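Local coordinates for protein manganese-dependent inorganic pyrophosphatase (Methanocaldococcus jannaschii, PDB 2EB0) that catalyses the manganese-dependent hydrolysis of diphosphate to two phosphates, as a family II inorganic pyrophosphatase built from a DHH and a DHHA2 domain, at residues B[109-114]-B[157-162]; B[115-120]-B[129-134]; B[144-149]-B[185-190]; B[150-155]-B[254-259]; B[197-202]-B[235-240]. One frame throughout, in Å; residues are numbered along the deposited sequence.

In the fold
Contacts 1 and 2 share helix 109-118 of the DHH domain, their centres about 13 Å apart: contact 1 ties its first turns to helix 158-171, and contact 2 ties its end to the loop leading into helix 134-148. That helix runs on to contact 3, which carries a manganese ligand and meets helix 176-188. The loop after helix 134-148 enters contact 4, whose centre lies about 10 Å from that of contact 3. Contact 5 pairs helices 195-201 and 230-243 inside the DHHA2 domain, its centre about 39 Å from that of contact 2 and on the opposite side of the chain's centre. Contacts 3 and 4 thus join the metal-binding half to the second half, contact 3 directly at a manganese ligand.

Contact 1 of 5, residues B[109-114]-B[157-162]; sequences TATVIA and TDLDKE
Two helices of the DHH domain, 109-118 and 158-171, meet at their N-terminal turns through Thr111 and the pair Leu159 and Asp160, with the Thr111 side chain about 9 Å from a manganese ion. Thr111 uses both branches of its side chain. Its hydroxyl donates to the carboxylate of the neighbouring helix, with OG1 2.6 Å from Asp160 OD1; the oxygen is approached on its anti side, 23° out of the carboxylate plane. The methyl CG2, anti to the backbone N, turns instead to Leu159, and the threonine and leucine side chains lie alongside with opposite headings. The carboxylate is held at both oxygens. While OD1 takes the bond from Thr111, OD2 accepts from the residue that caps its own helix: Thr157 N approaches Asp160 OD2 at 2.7 Å along the anti lone pair, and the Thr157 hydroxyl comes from above the plane. Gly107 N is a further donor to OD2, so this buried acid is gripped from two sections of chain, which probably stabilises its charge. Thr109 OG1 is hydrogen-bonded to Asp66, a manganese ligand. The hydrocarbon side of the contact is tight, with Thr111 CG2 only 3.4 Å from Leu159 CD2.

Contact 2 of 5, residues B[115-120]-B[129-134]; sequences ELYFKD and KKELKP
Tyr117, on the last turn of helix 109-118, lies against Leu132 at the surface of the DHH domain, so that the phenol ties the end of one helix to the loop that leads into the next. The direct polar link is a backbone N-H to phenol bond: Leu132 N donates to Tyr117 OH over 2.9 Å and nearly straight, at 165°. A water that touches the same hydroxyl donates to Leu132 O, so backbone N and O of one residue are both tied to the phenol, directly or through solvent. Among the apolar contacts, Leu132 CB lies over one face of the ring, though its exact fit there is doubtful. CG of Tyr117 is anti to the backbone N (chi1 173°), which carries the ring out to the loop. At the ring edge, in plane, lies Lys130 O, 3.6 Å from Tyr117 CE2. Lys119 nearby forms a salt bridge with Asp123 of the second subunit. A Schellman motif with Asp120 at positive phi ends helix 109-118, and Asp120 O lies 3.2 Å from Lys129 CE.

Contact 3 of 5, residues B[144-149]-B[185-190]; sequences IISDTV and KAKSVV. With MN (manganese (II) ion), chain E.
Ser146 O is shared by two donors, Lys187 NZ from the facing helix at 3.1 Å and Val149 N from its own chain at 3.2 Å. The lysine comes in well to the side of the carbonyl, with a C=O...N angle of 100°, and the same ammonium makes a weak bond to Ser146 OG. A bend at the last torsion (chi4 64°) turns NZ onto the serine at the end of an otherwise extended chain. Glu38 completes this buried polar cluster, forming a salt bridge with Lys187 and accepting from Ser146 OG. The bond from Val149 N belongs to the Schellman motif that ends helix 134-148, and Lys187 thus joins that helix end to helix 176-188, which packs on strand 211-220 of the second sheet. The next residue, Asp147, points the other way and binds manganese through OD2 at 2.4 Å, a site completed by Asp13, Asp66 and His88. One turn back, Ile144 O accepts from Thr148 N and, on the opposite face of its plane, from Thr148 OG1 at 2.8 Å.

Contact 4 of 5, residues B[150-155]-B[254-259]; sequences LFKSPT and TDIMKE
Lys152 reaches across to residues 256-259 with no direct hydrogen bond to them, its ammonium set instead between a methyl, a thioether and a water. NZ lies 3.7 Å from Ile256 CG2 and equally 3.7 Å from Met257 SD. Its chain, extended from CG onward, crosses Ile256 and Glu259 at about right angles and passes Met257 more obliquely; the methionine, which starts out away from the loop, is bent at chi2 (-43°) and chi3 and brings its sulfur back beside the ammonium. The polar side of the contact runs through the water, which accepts from Lys152 NZ at 2.7 Å and is within hydrogen-bonding distance of Ile256 O and Glu259 OE2. With 5.0 Å between Lys152 NZ and Glu259 OE2, their opposite charges do not meet directly. The loop joins helix 134-148, bearing a manganese ligand, to helix 158-171, whereas residues 256-259 form the turn between the antiparallel strands 248-255 and 260-267, a beta hairpin of the DHHA2 sheet; Leu184 of helix 176-188 touches both Lys152 and Ile256. At the end of the strand Asp255 opens an Asx motif: Lys258 N donates nearly straight to Asp255 OD2, coming from above the carboxylate plane.

Contact 5 of 5, residues B[197-202]-B[235-240]; sequences EIINMD and KLLEEK
The one flat group in this contact, the side-chain amide of Asn200, faces Lys240 through a water rather than by stacking: the water donates to Asn200 OD1 at 2.7 Å and accepts from Lys240 NZ at 2.7 Å, while the two polar atoms stay 4.4 Å apart. Lys240 has its stronger partner in Glu244, by a salt bridge, and Phe203 meets the same lysine in a cation-pi contact. Beside this polar link the packing is apolar. Ile199 sends its ethyl branch, with CG1 anti to the carbonyl carbon (chi1 -79°), against two successive leucines: CD1 lies 3.5 Å from Leu236 CB and 3.6 Å from Leu237 CD2. It crosses Leu236 obliquely, whereas Leu237 lies alongside it. The N-to-C directions of the two short helical segments are 53° apart. Both helices, 195-201 and 230-243, lie against the DHHA2 sheet, where Leu237 rests on Phe251 of strand 248-255 and on Leu264 and Val266 of strand 260-267.

Contact 1 of 5, residues B[109-114]-B[157-162]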
# COMPACT_ATOMS: atom_id res chain seq x y z
N THR B 109 -4.62 -13.14 4.84
CA THR B 109 -3.43 -13.05 4.00
C THR B 109 -3.31 -14.37 3.22
O THR B 109 -2.85 -14.39 2.07
CB THR B 109 -2.17 -12.84 4.85
OG1 THR B 109 -2.33 -11.64 5.63
CG2 THR B 109 -0.94 -12.73 3.96
N ALA B 110 -3.76 -15.46 3.84
CA ALA B 110 -3.71 -16.78 3.22
C ALA B 110 -4.54 -16.79 1.93
O ALA B 110 -4.13 -17.40 0.93
CB ALA B 110 -4.22 -17.83 4.20
N THR B 111 -5.69 -16.13 1.95
CA THR B 111 -6.56 -16.04 0.79
C THR B 111 -5.82 -15.40 -0.38
O THR B 111 -5.88 -15.88 -1.51
CB THR B 111 -7.82 -15.20 1.09
OG1 THR B 111 -8.54 -15.82 2.15
CG2 THR B 111 -8.73 -15.11 -0.14
N VAL B 112 -5.12 -14.29 -0.11
CA VAL B 112 -4.36 -13.59 -1.13
C VAL B 112 -3.32 -14.50 -1.78
O VAL B 112 -3.16 -14.52 -3.00
CB VAL B 112 -3.60 -12.39 -0.52
CG1 VAL B 112 -2.82 -11.67 -1.62
CG2 VAL B 112 -4.57 -11.45 0.15
N ILE B 113 -2.59 -15.23 -0.95
CA ILE B 113 -1.54 -16.12 -1.42
C ILE B 113 -2.11 -17.27 -2.25
O ILE B 113 -1.55 -17.62 -3.30
CB ILE B 113 -0.73 -16.69 -0.24
CG1 ILE B 113 -0.01 -15.54 0.47
CG2 ILE B 113 0.28 -17.73 -0.72
CD1 ILE B 113 0.74 -15.97 1.72
N ALA B 114 -3.21 -17.84 -1.79
CA ALA B 114 -3.85 -18.95 -2.47
C ALA B 114 -4.39 -18.54 -3.83
O ALA B 114 -4.30 -19.30 -4.80
CB ALA B 114 -4.98 -19.52 -1.60
N THR B 157 -15.21 -12.81 2.24
CA THR B 157 -15.62 -12.49 0.89
C THR B 157 -15.78 -13.82 0.15
O THR B 157 -15.38 -14.88 0.66
CB THR B 157 -14.57 -11.62 0.15
OG1 THR B 157 -13.34 -12.34 0.05
CG2 THR B 157 -14.34 -10.31 0.88
N ASP B 158 -16.37 -13.75 -1.04
CA ASP B 158 -16.60 -14.94 -1.85
C ASP B 158 -15.27 -15.61 -2.14
O ASP B 158 -15.18 -16.83 -2.17
CB ASP B 158 -17.29 -14.57 -3.17
CG ASP B 158 -18.75 -14.18 -2.98
OD1 ASP B 158 -19.38 -13.77 -3.98
OD2 ASP B 158 -19.26 -14.28 -1.85
N LEU B 159 -14.24 -14.80 -2.34
CA LEU B 159 -12.91 -15.32 -2.62
C LEU B 159 -12.46 -16.23 -1.48
O LEU B 159 -11.95 -17.32 -1.72
CB LEU B 159 -11.91 -14.16 -2.79
CG LEU B 159 -10.64 -14.43 -3.62
CD1 LEU B 159 -9.64 -13.28 -3.44
CD2 LEU B 159 -10.00 -15.72 -3.18
N ASP B 160 -12.65 -15.77 -0.25
CA ASP B 160 -12.26 -16.56 0.92
C ASP B 160 -12.90 -17.96 0.86
O ASP B 160 -12.23 -18.97 1.06
CB ASP B 160 -12.68 -15.84 2.21
CG ASP B 160 -11.93 -14.52 2.42
OD1 ASP B 160 -10.71 -14.54 2.71
OD2 ASP B 160 -12.56 -13.44 2.29
N LYS B 161 -14.19 -18.01 0.57
CA LYS B 161 -14.90 -19.28 0.50
C LYS B 161 -14.41 -20.13 -0.67
O LYS B 161 -14.17 -21.32 -0.53
CB LYS B 161 -16.40 -19.05 0.38
CG LYS B 161 -17.00 -18.24 1.51
CD LYS B 161 -18.51 -18.39 1.52
CE LYS B 161 -19.17 -17.46 2.52
NZ LYS B 161 -19.12 -16.04 2.07
N GLU B 162 -14.27 -19.49 -1.83
CA GLU B 162 -13.83 -20.18 -3.04
C GLU B 162 -12.46 -20.81 -2.83
O GLU B 162 -12.21 -21.95 -3.21
CB GLU B 162 -13.77 -19.17 -4.19
CG GLU B 162 -13.23 -19.72 -5.49
CD GLU B 162 -13.09 -18.65 -6.56
OE1 GLU B 162 -12.62 -18.98 -7.67
OE2 GLU B 162 -13.45 -17.48 -6.28

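Contact 2 of 5, residues B[115-120]-B[129-134]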
# COMPACT_ATOMS: atom_id res chain seq x y z
N GLU B 115 -4.95 -17.33 -3.90
CA GLU B 115 -5.50 -16.87 -5.16
C GLU B 115 -4.38 -16.71 -6.17
O GLU B 115 -4.56 -16.98 -7.36
CB GLU B 115 -6.24 -15.55 -5.00
CG GLU B 115 -6.65 -14.95 -6.33
CD GLU B 115 -7.44 -13.67 -6.18
OE1 GLU B 115 -7.02 -12.81 -5.38
OE2 GLU B 115 -8.47 -13.53 -6.86
N LEU B 116 -3.22 -16.27 -5.70
CA LEU B 116 -2.10 -16.12 -6.61
C LEU B 116 -1.65 -17.50 -7.05
O LEU B 116 -1.29 -17.72 -8.22
CB LEU B 116 -0.93 -15.42 -5.92
CG LEU B 116 -1.12 -13.92 -5.70
CD1 LEU B 116 0.16 -13.35 -5.10
CD2 LEU B 116 -1.43 -13.24 -7.04
N TYR B 117 -1.69 -18.44 -6.11
CA TYR B 117 -1.27 -19.79 -6.41
C TYR B 117 -2.09 -20.48 -7.49
O TYR B 117 -1.55 -20.96 -8.48
CB TYR B 117 -1.27 -20.65 -5.16
CG TYR B 117 -0.99 -22.09 -5.46
CD1 TYR B 117 -2.02 -23.03 -5.47
CD2 TYR B 117 0.29 -22.52 -5.77
CE1 TYR B 117 -1.78 -24.35 -5.79
CE2 TYR B 117 0.55 -23.83 -6.10
CZ TYR B 117 -0.49 -24.75 -6.11
OH TYR B 117 -0.24 -26.05 -6.43
N PHE B 118 -3.40 -20.53 -7.29
CA PHE B 118 -4.27 -21.20 -8.25
C PHE B 118 -4.33 -20.52 -9.61
O PHE B 118 -4.59 -21.17 -10.62
CB PHE B 118 -5.66 -21.37 -7.66
CG PHE B 118 -5.71 -22.36 -6.53
CD1 PHE B 118 -6.05 -21.96 -5.24
CD2 PHE B 118 -5.42 -23.71 -6.76
CE1 PHE B 118 -6.10 -22.88 -4.19
CE2 PHE B 118 -5.47 -24.64 -5.73
CZ PHE B 118 -5.81 -24.22 -4.43
N LYS B 119 -4.08 -19.21 -9.65
CA LYS B 119 -4.08 -18.51 -10.93
C LYS B 119 -2.73 -18.72 -11.63
O LYS B 119 -2.49 -18.17 -12.70
CB LYS B 119 -4.33 -17.01 -10.73
CG LYS B 119 -5.73 -16.67 -10.27
CD LYS B 119 -5.91 -15.18 -10.07
CE LYS B 119 -5.73 -14.43 -11.37
NZ LYS B 119 -6.75 -14.84 -12.36
N ASP B 120 -1.86 -19.52 -11.01
CA ASP B 120 -0.54 -19.77 -11.58
C ASP B 120 0.25 -18.48 -11.73
O ASP B 120 1.00 -18.30 -12.69
CB ASP B 120 -0.67 -20.45 -12.95
CG ASP B 120 -0.99 -21.92 -12.85
OD1 ASP B 120 -0.09 -22.69 -12.44
OD2 ASP B 120 -2.13 -22.30 -13.17
N LYS B 129 6.93 -21.01 -8.61
CA LYS B 129 6.04 -22.00 -9.24
C LYS B 129 6.10 -23.41 -8.66
O LYS B 129 5.92 -24.40 -9.39
CB LYS B 129 6.30 -22.06 -10.75
CG LYS B 129 5.92 -20.79 -11.49
CD LYS B 129 4.40 -20.61 -11.56
CE LYS B 129 4.02 -19.24 -12.11
NZ LYS B 129 4.63 -18.96 -13.44
N LYS B 130 6.33 -23.52 -7.36
CA LYS B 130 6.40 -24.81 -6.69
C LYS B 130 4.98 -25.36 -6.51
O LYS B 130 4.01 -24.63 -6.70
CB LYS B 130 7.12 -24.64 -5.35
CG LYS B 130 8.48 -23.97 -5.52
CD LYS B 130 9.12 -23.55 -4.22
CE LYS B 130 9.81 -24.70 -3.53
NZ LYS B 130 10.53 -24.22 -2.31
N GLU B 131 4.85 -26.63 -6.16
CA GLU B 131 3.53 -27.20 -5.99
C GLU B 131 3.04 -27.10 -4.55
O GLU B 131 3.78 -27.34 -3.60
CB GLU B 131 3.50 -28.66 -6.42
CG GLU B 131 2.16 -29.33 -6.18
CD GLU B 131 2.14 -30.80 -6.54
OE1 GLU B 131 1.09 -31.45 -6.32
OE2 GLU B 131 3.15 -31.31 -7.06
N LEU B 132 1.76 -26.76 -4.39
CA LEU B 132 1.17 -26.65 -3.06
C LEU B 132 0.80 -28.03 -2.55
O LEU B 132 -0.20 -28.60 -2.97
CB LEU B 132 -0.10 -25.79 -3.11
CG LEU B 132 -0.29 -24.69 -2.07
CD1 LEU B 132 -1.79 -24.53 -1.82
CD2 LEU B 132 0.44 -25.01 -0.78
N LYS B 133 1.59 -28.56 -1.63
CA LYS B 133 1.32 -29.86 -1.06
C LYS B 133 0.14 -29.79 -0.10
O LYS B 133 -0.23 -28.71 0.37
CB LYS B 133 2.56 -30.40 -0.34
CG LYS B 133 3.71 -30.71 -1.29
CD LYS B 133 3.25 -31.69 -2.36
CE LYS B 133 4.28 -31.88 -3.46
NZ LYS B 133 3.85 -32.94 -4.42
N PRO B 134 -0.48 -30.94 0.20
CA PRO B 134 -1.62 -31.00 1.12
C PRO B 134 -1.39 -30.35 2.48
O PRO B 134 -2.27 -29.66 2.99
CB PRO B 134 -1.90 -32.50 1.22
CG PRO B 134 -0.58 -33.10 0.96
CD PRO B 134 -0.07 -32.29 -0.20
O HOH W 1 -1.47 -28.09 -5.61

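Contact 3 of 5, residues B[144-149]-B[185-190]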
# COMPACT_ATOMS: atom_id res chain seq x y z
N ILE B 144 -7.47 -19.25 6.62
CA ILE B 144 -8.70 -18.64 6.13
C ILE B 144 -9.82 -18.81 7.15
O ILE B 144 -10.48 -17.84 7.53
CB ILE B 144 -9.11 -19.23 4.76
CG1 ILE B 144 -8.01 -18.95 3.73
CG2 ILE B 144 -10.42 -18.60 4.30
CD1 ILE B 144 -8.35 -19.35 2.31
N ILE B 145 -10.03 -20.04 7.60
CA ILE B 145 -11.07 -20.32 8.58
C ILE B 145 -10.85 -19.52 9.86
O ILE B 145 -11.78 -18.98 10.43
CB ILE B 145 -11.11 -21.82 8.94
CG1 ILE B 145 -11.67 -22.62 7.76
CG2 ILE B 145 -11.93 -22.03 10.22
CD1 ILE B 145 -11.47 -24.12 7.87
N SER B 146 -9.60 -19.47 10.30
CA SER B 146 -9.26 -18.76 11.52
C SER B 146 -9.54 -17.27 11.41
O SER B 146 -10.21 -16.69 12.26
CB SER B 146 -7.79 -18.97 11.86
OG SER B 146 -7.41 -18.09 12.91
N ASP B 147 -9.04 -16.66 10.35
CA ASP B 147 -9.21 -15.23 10.15
C ASP B 147 -10.65 -14.77 9.93
O ASP B 147 -11.04 -13.69 10.37
CB ASP B 147 -8.33 -14.78 9.00
CG ASP B 147 -7.24 -13.84 9.46
OD1 ASP B 147 -6.68 -14.06 10.55
OD2 ASP B 147 -6.94 -12.88 8.72
N THR B 148 -11.44 -15.59 9.26
CA THR B 148 -12.82 -15.24 9.00
C THR B 148 -13.74 -15.75 10.10
O THR B 148 -14.93 -15.43 10.11
CB THR B 148 -13.30 -15.80 7.65
OG1 THR B 148 -13.21 -17.23 7.65
CG2 THR B 148 -12.46 -15.23 6.53
N VAL B 149 -13.19 -16.50 11.04
CA VAL B 149 -14.00 -17.07 12.12
C VAL B 149 -15.07 -17.93 11.45
O VAL B 149 -16.27 -17.76 11.68
CB VAL B 149 -14.68 -15.98 12.97
CG1 VAL B 149 -15.30 -16.61 14.21
CG2 VAL B 149 -13.68 -14.89 13.34
N LYS B 185 -13.33 -23.92 18.58
CA LYS B 185 -13.19 -24.39 19.95
C LYS B 185 -11.77 -24.08 20.44
O LYS B 185 -11.53 -23.94 21.64
CB LYS B 185 -13.48 -25.89 20.05
CG LYS B 185 -14.96 -26.22 19.85
CD LYS B 185 -15.26 -27.66 20.20
CE LYS B 185 -16.75 -27.95 20.11
NZ LYS B 185 -17.11 -29.29 20.67
N ALA B 186 -10.85 -23.95 19.49
CA ALA B 186 -9.46 -23.64 19.81
C ALA B 186 -9.32 -22.18 20.25
O ALA B 186 -8.58 -21.87 21.17
CB ALA B 186 -8.56 -23.91 18.60
N LYS B 187 -10.04 -21.28 19.58
CA LYS B 187 -9.99 -19.87 19.96
C LYS B 187 -10.59 -19.74 21.36
O LYS B 187 -10.08 -19.00 22.20
CB LYS B 187 -10.80 -19.02 18.99
CG LYS B 187 -10.22 -18.93 17.58
CD LYS B 187 -11.02 -17.96 16.72
CE LYS B 187 -10.26 -17.56 15.46
NZ LYS B 187 -10.00 -18.70 14.55
N SER B 188 -11.66 -20.48 21.60
CA SER B 188 -12.35 -20.44 22.88
C SER B 188 -11.51 -20.82 24.10
O SER B 188 -11.71 -20.27 25.17
CB SER B 188 -13.59 -21.34 22.81
OG SER B 188 -14.40 -21.02 21.69
N VAL B 189 -10.56 -21.75 23.94
CA VAL B 189 -9.76 -22.15 25.10
C VAL B 189 -9.00 -20.98 25.71
O VAL B 189 -8.63 -21.02 26.88
CB VAL B 189 -8.74 -23.28 24.75
CG1 VAL B 189 -9.45 -24.47 24.12
CG2 VAL B 189 -7.65 -22.75 23.84
N VAL B 190 -8.78 -19.93 24.92
CA VAL B 190 -8.07 -18.75 25.41
C VAL B 190 -8.85 -18.19 26.59
O VAL B 190 -8.28 -17.61 27.51
CB VAL B 190 -7.96 -17.65 24.33
CG1 VAL B 190 -7.15 -16.48 24.87
CG2 VAL B 190 -7.29 -18.21 23.07
MN MN E . -4.72 -12.02 8.94

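Contact 4 of 5, residues B[150-155]-B[254-259]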
# COMPACT_ATOMS: atom_id res chain seq x y z
N LEU B 150 -14.61 -18.85 10.61
CA LEU B 150 -15.48 -19.75 9.87
C LEU B 150 -16.48 -18.97 9.02
O LEU B 150 -17.68 -19.23 9.05
CB LEU B 150 -16.22 -20.69 10.82
CG LEU B 150 -16.27 -22.17 10.40
CD1 LEU B 150 -17.47 -22.83 11.06
CD2 LEU B 150 -16.39 -22.30 8.90
N PHE B 151 -15.97 -18.00 8.27
CA PHE B 151 -16.78 -17.19 7.37
C PHE B 151 -17.90 -16.41 8.04
O PHE B 151 -18.87 -16.02 7.39
CB PHE B 151 -17.36 -18.09 6.28
CG PHE B 151 -16.38 -19.09 5.74
CD1 PHE B 151 -16.57 -20.45 5.94
CD2 PHE B 151 -15.24 -18.67 5.05
CE1 PHE B 151 -15.65 -21.38 5.45
CE2 PHE B 151 -14.32 -19.58 4.56
CZ PHE B 151 -14.52 -20.94 4.76
N LYS B 152 -17.77 -16.15 9.34
CA LYS B 152 -18.79 -15.40 10.06
C LYS B 152 -18.45 -13.92 10.06
O LYS B 152 -19.34 -13.07 10.05
CB LYS B 152 -18.90 -15.92 11.50
CG LYS B 152 -19.33 -17.37 11.57
CD LYS B 152 -19.48 -17.85 13.00
CE LYS B 152 -20.07 -19.25 13.02
NZ LYS B 152 -20.41 -19.71 14.39
N SER B 153 -17.17 -13.60 10.07
CA SER B 153 -16.73 -12.22 10.07
C SER B 153 -17.09 -11.49 8.78
O SER B 153 -17.11 -12.08 7.70
CB SER B 153 -15.22 -12.15 10.28
OG SER B 153 -14.75 -10.83 10.07
N PRO B 154 -17.38 -10.18 8.88
CA PRO B 154 -17.74 -9.41 7.69
C PRO B 154 -16.58 -9.19 6.71
O PRO B 154 -16.77 -8.63 5.64
CB PRO B 154 -18.29 -8.11 8.27
CG PRO B 154 -17.58 -7.98 9.56
CD PRO B 154 -17.62 -9.39 10.10
N THR B 155 -15.38 -9.63 7.08
CA THR B 155 -14.24 -9.51 6.18
C THR B 155 -14.33 -10.65 5.18
O THR B 155 -13.70 -10.62 4.11
CB THR B 155 -12.90 -9.67 6.91
OG1 THR B 155 -12.92 -10.88 7.68
CG2 THR B 155 -12.63 -8.47 7.80
N THR B 254 -15.29 -11.03 21.98
CA THR B 254 -16.11 -11.42 20.85
C THR B 254 -16.91 -12.72 21.03
O THR B 254 -16.37 -13.81 21.25
CB THR B 254 -15.23 -11.50 19.58
OG1 THR B 254 -14.68 -10.20 19.33
CG2 THR B 254 -16.03 -11.94 18.37
N ASP B 255 -18.23 -12.58 20.95
CA ASP B 255 -19.13 -13.70 21.10
C ASP B 255 -19.33 -14.30 19.71
O ASP B 255 -20.08 -13.77 18.89
CB ASP B 255 -20.46 -13.21 21.66
CG ASP B 255 -21.43 -14.33 21.93
OD1 ASP B 255 -21.92 -14.40 23.08
OD2 ASP B 255 -21.71 -15.13 21.00
N ILE B 256 -18.64 -15.40 19.43
CA ILE B 256 -18.73 -16.02 18.12
C ILE B 256 -20.15 -16.36 17.69
O ILE B 256 -20.49 -16.16 16.53
CB ILE B 256 -17.83 -17.28 18.07
CG1 ILE B 256 -16.36 -16.86 18.17
CG2 ILE B 256 -18.07 -18.05 16.76
CD1 ILE B 256 -15.40 -18.01 18.39
N MET B 257 -20.98 -16.85 18.59
CA MET B 257 -22.35 -17.20 18.20
C MET B 257 -23.25 -15.97 17.99
O MET B 257 -23.98 -15.92 17.01
CB MET B 257 -22.98 -18.15 19.23
CG MET B 257 -22.19 -19.45 19.42
SD MET B 257 -21.60 -20.20 17.86
CE MET B 257 -23.10 -20.99 17.28
N LYS B 258 -23.18 -14.98 18.87
CA LYS B 258 -24.00 -13.78 18.70
C LYS B 258 -23.35 -12.84 17.68
O LYS B 258 -23.91 -11.81 17.33
CB LYS B 258 -24.19 -13.04 20.02
CG LYS B 258 -25.40 -13.50 20.81
CD LYS B 258 -25.55 -12.74 22.12
CE LYS B 258 -24.45 -13.11 23.11
NZ LYS B 258 -24.43 -14.57 23.43
N GLU B 259 -22.16 -13.20 17.22
CA GLU B 259 -21.45 -12.38 16.25
C GLU B 259 -21.46 -10.91 16.66
O GLU B 259 -21.88 -10.03 15.91
CB GLU B 259 -22.09 -12.57 14.87
CG GLU B 259 -21.66 -13.88 14.21
CD GLU B 259 -22.56 -14.32 13.07
OE1 GLU B 259 -22.99 -13.46 12.27
OE2 GLU B 259 -22.81 -15.54 12.95
O HOH W 2 -22.37 -17.85 14.62

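Contact 5 of 5, residues B[197-202]-B[235-240]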
# COMPACT_ATOMS: atom_id res chain seq x y z
N GLU B 197 -2.80 -13.70 30.27
CA GLU B 197 -2.61 -14.44 29.01
C GLU B 197 -3.66 -14.07 27.96
O GLU B 197 -3.35 -13.95 26.77
CB GLU B 197 -2.68 -15.94 29.29
CG GLU B 197 -1.60 -16.45 30.24
CD GLU B 197 -1.83 -17.89 30.66
OE1 GLU B 197 -2.82 -18.16 31.38
OE2 GLU B 197 -1.02 -18.75 30.27
N ILE B 198 -4.89 -13.88 28.40
CA ILE B 198 -5.98 -13.50 27.52
C ILE B 198 -5.73 -12.13 26.90
O ILE B 198 -6.04 -11.89 25.74
CB ILE B 198 -7.31 -13.46 28.29
CG1 ILE B 198 -7.67 -14.88 28.74
CG2 ILE B 198 -8.40 -12.86 27.43
CD1 ILE B 198 -8.86 -14.94 29.64
N ILE B 199 -5.14 -11.24 27.69
CA ILE B 199 -4.85 -9.90 27.23
C ILE B 199 -3.75 -9.86 26.17
O ILE B 199 -3.90 -9.19 25.15
CB ILE B 199 -4.44 -9.00 28.42
CG1 ILE B 199 -5.70 -8.57 29.17
CG2 ILE B 199 -3.64 -7.80 27.93
CD1 ILE B 199 -5.42 -7.83 30.45
N ASN B 200 -2.67 -10.57 26.42
CA ASN B 200 -1.55 -10.57 25.49
C ASN B 200 -1.67 -11.49 24.29
O ASN B 200 -0.97 -11.31 23.29
CB ASN B 200 -0.25 -10.88 26.24
CG ASN B 200 0.09 -9.83 27.28
OD1 ASN B 200 -0.03 -8.63 27.02
ND2 ASN B 200 0.54 -10.27 28.44
N MET B 201 -2.55 -12.48 24.37
CA MET B 201 -2.71 -13.43 23.29
C MET B 201 -2.92 -12.79 21.92
O MET B 201 -2.32 -13.21 20.94
CB MET B 201 -3.86 -14.39 23.59
CG MET B 201 -3.86 -15.63 22.70
SD MET B 201 -2.35 -16.63 22.90
CE MET B 201 -2.73 -17.48 24.43
N ASP B 202 -3.77 -11.77 21.85
CA ASP B 202 -4.06 -11.14 20.57
C ASP B 202 -4.21 -9.63 20.68
O ASP B 202 -5.19 -9.06 20.22
CB ASP B 202 -5.32 -11.77 19.97
CG ASP B 202 -5.67 -11.21 18.60
OD1 ASP B 202 -4.74 -11.02 17.78
OD2 ASP B 202 -6.86 -10.98 18.34
N LYS B 235 -8.77 -4.32 35.21
CA LYS B 235 -7.75 -3.78 36.10
C LYS B 235 -6.39 -3.84 35.39
O LYS B 235 -5.67 -2.84 35.33
CB LYS B 235 -7.69 -4.57 37.41
CG LYS B 235 -6.69 -4.00 38.41
CD LYS B 235 -6.57 -4.86 39.67
CE LYS B 235 -7.85 -4.87 40.48
NZ LYS B 235 -7.70 -5.71 41.71
N LEU B 236 -6.06 -5.01 34.85
CA LEU B 236 -4.79 -5.17 34.15
C LEU B 236 -4.69 -4.20 32.98
O LEU B 236 -3.62 -3.64 32.71
CB LEU B 236 -4.61 -6.62 33.68
CG LEU B 236 -4.36 -7.67 34.78
CD1 LEU B 236 -4.26 -9.06 34.17
CD2 LEU B 236 -3.08 -7.35 35.52
N LEU B 237 -5.79 -3.98 32.27
CA LEU B 237 -5.76 -3.07 31.14
C LEU B 237 -5.54 -1.62 31.60
O LEU B 237 -4.97 -0.81 30.88
CB LEU B 237 -7.05 -3.19 30.32
CG LEU B 237 -7.30 -4.52 29.59
CD1 LEU B 237 -8.59 -4.43 28.79
CD2 LEU B 237 -6.15 -4.85 28.65
N GLU B 238 -5.99 -1.32 32.82
CA GLU B 238 -5.83 0.02 33.36
C GLU B 238 -4.37 0.26 33.67
O GLU B 238 -3.85 1.36 33.48
CB GLU B 238 -6.66 0.20 34.64
CG GLU B 238 -8.15 0.30 34.39
CD GLU B 238 -8.94 0.59 35.66
OE1 GLU B 238 -8.93 -0.26 36.57
OE2 GLU B 238 -9.57 1.66 35.74
N GLU B 239 -3.70 -0.80 34.13
CA GLU B 239 -2.29 -0.76 34.46
C GLU B 239 -1.45 -0.67 33.19
O GLU B 239 -0.49 0.09 33.12
CB GLU B 239 -1.89 -2.03 35.23
CG GLU B 239 -2.41 -2.08 36.65
CD GLU B 239 -1.75 -1.05 37.56
OE1 GLU B 239 -2.14 -0.95 38.74
OE2 GLU B 239 -0.84 -0.34 37.08
N LYS B 240 -1.84 -1.45 32.18
CA LYS B 240 -1.14 -1.46 30.91
C LYS B 240 -1.22 -0.08 30.27
O LYS B 240 -0.25 0.42 29.70
CB LYS B 240 -1.77 -2.49 29.97
CG LYS B 240 -1.08 -2.61 28.63
CD LYS B 240 -1.71 -3.73 27.79
CE LYS B 240 -0.99 -3.89 26.45
NZ LYS B 240 0.43 -4.28 26.65
O HOH W 3 0.59 -6.36 28.39